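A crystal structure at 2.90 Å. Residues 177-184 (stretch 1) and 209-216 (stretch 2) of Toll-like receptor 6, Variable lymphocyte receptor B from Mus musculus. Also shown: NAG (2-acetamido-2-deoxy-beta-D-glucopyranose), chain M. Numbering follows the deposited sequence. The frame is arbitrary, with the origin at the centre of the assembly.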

# COMPACT_ATOMS: atom_id res chain seq x y z
N ASP B 177 -18.29 -2.74 38.45
CA ASP B 177 -19.14 -2.67 37.27
C ASP B 177 -20.57 -2.24 37.57
O ASP B 177 -21.22 -2.71 38.50
CB ASP B 177 -19.16 -3.99 36.53
CG ASP B 177 -20.19 -4.93 37.08
OD1 ASP B 177 -19.84 -5.68 38.00
OD2 ASP B 177 -21.34 -4.93 36.59
N LEU B 178 -21.03 -1.35 36.71
CA LEU B 178 -22.31 -0.68 36.84
C LEU B 178 -23.19 -1.18 35.71
O LEU B 178 -23.95 -0.41 35.11
CB LEU B 178 -22.10 0.81 36.66
CG LEU B 178 -21.25 1.72 37.56
CD1 LEU B 178 -22.16 2.60 38.37
CD2 LEU B 178 -20.24 0.99 38.44
N VAL B 179 -23.05 -2.45 35.36
CA VAL B 179 -23.91 -3.00 34.32
C VAL B 179 -25.32 -3.08 34.89
O VAL B 179 -26.29 -2.73 34.21
CB VAL B 179 -23.43 -4.40 33.88
CG1 VAL B 179 -24.27 -4.88 32.73
CG2 VAL B 179 -21.99 -4.35 33.46
N SER B 180 -25.42 -3.50 36.15
CA SER B 180 -26.70 -3.68 36.82
C SER B 180 -27.40 -2.35 37.15
O SER B 180 -28.53 -2.35 37.64
CB SER B 180 -26.51 -4.49 38.10
OG SER B 180 -26.53 -5.88 37.84
N TYR B 181 -26.74 -1.23 36.88
CA TYR B 181 -27.15 0.08 37.38
C TYR B 181 -28.09 0.88 36.48
O TYR B 181 -27.81 1.09 35.31
CB TYR B 181 -25.91 0.93 37.70
CG TYR B 181 -26.18 2.41 37.83
CD1 TYR B 181 -26.24 3.01 39.08
CD2 TYR B 181 -26.36 3.21 36.71
CE1 TYR B 181 -26.48 4.36 39.21
CE2 TYR B 181 -26.60 4.57 36.83
CZ TYR B 181 -26.66 5.14 38.08
OH TYR B 181 -26.90 6.49 38.22
N HIS B 182 -29.20 1.33 37.06
CA HIS B 182 -30.13 2.21 36.37
C HIS B 182 -30.21 3.48 37.19
O HIS B 182 -29.86 3.47 38.37
CB HIS B 182 -31.50 1.52 36.25
CG HIS B 182 -31.43 0.12 35.71
ND1 HIS B 182 -31.27 -0.15 34.37
CD2 HIS B 182 -31.47 -1.08 36.34
CE1 HIS B 182 -31.23 -1.46 34.19
NE2 HIS B 182 -31.35 -2.05 35.37
N ILE B 183 -30.63 4.58 36.56
CA ILE B 183 -30.82 5.87 37.25
C ILE B 183 -32.01 5.77 38.18
O ILE B 183 -32.94 5.01 37.91
CB ILE B 183 -31.12 7.00 36.25
CG1 ILE B 183 -29.86 7.48 35.54
CG2 ILE B 183 -31.74 8.18 36.96
CD1 ILE B 183 -28.90 8.20 36.46
N LYS B 184 -32.00 6.52 39.27
CA LYS B 184 -33.15 6.55 40.17
C LYS B 184 -33.73 7.95 40.44
O LYS B 184 -33.70 8.82 39.57
CB LYS B 184 -32.87 5.80 41.47
CG LYS B 184 -33.23 4.31 41.41
CD LYS B 184 -34.69 4.09 41.00
CE LYS B 184 -35.69 4.71 41.98
NZ LYS B 184 -37.12 4.49 41.57
N PHE B 209 -24.31 6.05 27.92
CA PHE B 209 -23.72 6.12 29.24
C PHE B 209 -24.60 6.99 30.11
O PHE B 209 -24.85 8.15 29.76
CB PHE B 209 -22.32 6.72 29.16
CG PHE B 209 -21.76 7.15 30.48
CD1 PHE B 209 -20.97 6.28 31.24
CD2 PHE B 209 -22.00 8.43 30.97
CE1 PHE B 209 -20.45 6.68 32.46
CE2 PHE B 209 -21.49 8.82 32.19
CZ PHE B 209 -20.71 7.95 32.93
N SER B 210 -25.07 6.46 31.23
CA SER B 210 -26.01 7.23 32.04
C SER B 210 -25.75 7.10 33.53
O SER B 210 -26.66 6.83 34.29
CB SER B 210 -27.45 6.84 31.71
OG SER B 210 -27.80 5.60 32.31
N VAL B 211 -24.52 7.31 33.95
CA VAL B 211 -24.24 7.24 35.37
C VAL B 211 -24.23 8.61 36.05
O VAL B 211 -23.55 9.55 35.60
CB VAL B 211 -22.95 6.48 35.66
CG1 VAL B 211 -22.72 6.39 37.15
CG2 VAL B 211 -23.04 5.11 35.09
N GLN B 212 -25.00 8.71 37.14
CA GLN B 212 -25.11 9.93 37.91
C GLN B 212 -24.51 9.81 39.32
O GLN B 212 -24.63 10.72 40.12
CB GLN B 212 -26.58 10.36 38.01
CG GLN B 212 -27.10 11.17 36.84
CD GLN B 212 -28.59 11.48 36.95
OE1 GLN B 212 -29.35 11.27 36.01
NE2 GLN B 212 -29.01 11.96 38.12
N VAL B 213 -23.89 8.68 39.61
CA VAL B 213 -23.21 8.48 40.88
C VAL B 213 -22.04 9.45 41.05
O VAL B 213 -21.18 9.57 40.17
CB VAL B 213 -22.68 7.04 41.02
CG1 VAL B 213 -21.62 6.94 42.10
CG2 VAL B 213 -23.81 6.06 41.27
N ASN B 214 -22.01 10.14 42.18
CA ASN B 214 -20.90 11.03 42.55
C ASN B 214 -19.75 10.20 43.15
O ASN B 214 -19.85 9.72 44.28
CB ASN B 214 -21.41 12.09 43.54
CG ASN B 214 -20.44 13.27 43.71
OD1 ASN B 214 -19.46 13.40 42.97
ND2 ASN B 214 -20.73 14.14 44.70
N MET B 215 -18.68 10.01 42.39
CA MET B 215 -17.57 9.17 42.85
C MET B 215 -16.32 9.91 43.28
O MET B 215 -15.58 10.43 42.45
CB MET B 215 -17.17 8.16 41.77
CG MET B 215 -18.24 7.17 41.47
SD MET B 215 -17.55 5.59 41.02
CE MET B 215 -19.07 4.69 40.76
N SER B 216 -16.06 9.92 44.57
CA SER B 216 -14.82 10.49 45.06
C SER B 216 -13.67 9.49 45.09
O SER B 216 -13.87 8.28 45.25
CB SER B 216 -15.03 11.10 46.45
OG SER B 216 -15.99 12.14 46.37
C1 NAG M . -19.57 14.88 45.20
C2 NAG M . -19.97 16.34 45.44
C3 NAG M . -18.78 17.12 46.00
C4 NAG M . -18.34 16.49 47.31
C5 NAG M . -18.06 14.98 47.19
C6 NAG M . -18.00 14.36 48.61
C7 NAG M . -21.09 16.55 43.20
C8 NAG M . -22.56 16.22 43.30
N2 NAG M . -20.52 17.06 44.29
O3 NAG M . -19.14 18.47 46.23
O4 NAG M . -17.19 17.18 47.77
O5 NAG M . -19.04 14.29 46.39
O6 NAG M . -17.43 13.07 48.72
O7 NAG M . -20.48 16.36 42.14

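The contact between the two stretches buries 345 Å², both sides summed, and it is made largely by three side chains of stretch 1, L178, Y181 and I183, each with its CA-to-CB bond pointing toward stretch 2. The nearest CA pair, I183 and V211, lies 7.0 Å apart, close enough for side chains to meet the opposing backbone directly.

One hydrogen bond crosses the interface. The backbone N of Q212 donates to OH of Y181 at 3.1 Å, and the N-H...O angle of 168° is close to linear, so the assignment rests on direction as well as distance. Tyrosine suits this position because its ring spans the gap while its hydroxyl supplies an acceptor for an amide in a loop. The chi1 of 163° (t) and chi2 of 103° carry the ring across to that amide. On the way, CE2 of Y181 comes within 3.4 Å of O of S210, which sits at the ring edge, near its plane; the carbonyl thus meets the rim of the aromatic system.

Apolar contacts to the Y181 ring accompany this polar link. CE2 of Y181 is 4.0 Å from CG2 of V211, and CE1 of Y181 is 3.8 Å from CG2 of V213, so both valines pack against the ring that presents the hydroxyl. L178, in the m rotamer for chi1, extends the cluster: its CD1 lies 4.0 Å from CG1 of V211 and 4.4 Å from CE of M215. All five residues are buried. V211 packs against both L178 and Y181 with its compact beta-branched side chain, while the long, unbranched M215 reaches L178 with its terminal methyl.

I183 contributes 65 Å² of covered surface, the largest share of any residue, yet its closest neighbors are oxygens: CD1 is 3.4 Å from O of S210 and 3.1 Å from OE1 of Q212. These are packing contacts, the latter tight, since a methyl offers no conventional hydrogen bond.

Within stretch 1, N of V179 donates to OD2 of D177 (3.3 Å, 159°), and a weak backbone bond joins N of Y181 to O of L178 at 3.4 Å. Both bonds lie in the segment leading to Y181.

The sugar lies apart from this interface. ND2 of N214 is bonded covalently to C1 of NAG at 1.5 Å, an N-linked glycan attachment, and OG of S216 shares a hydrogen bond with O6 of NAG at 2.9 Å; neither residue contacts stretch 1.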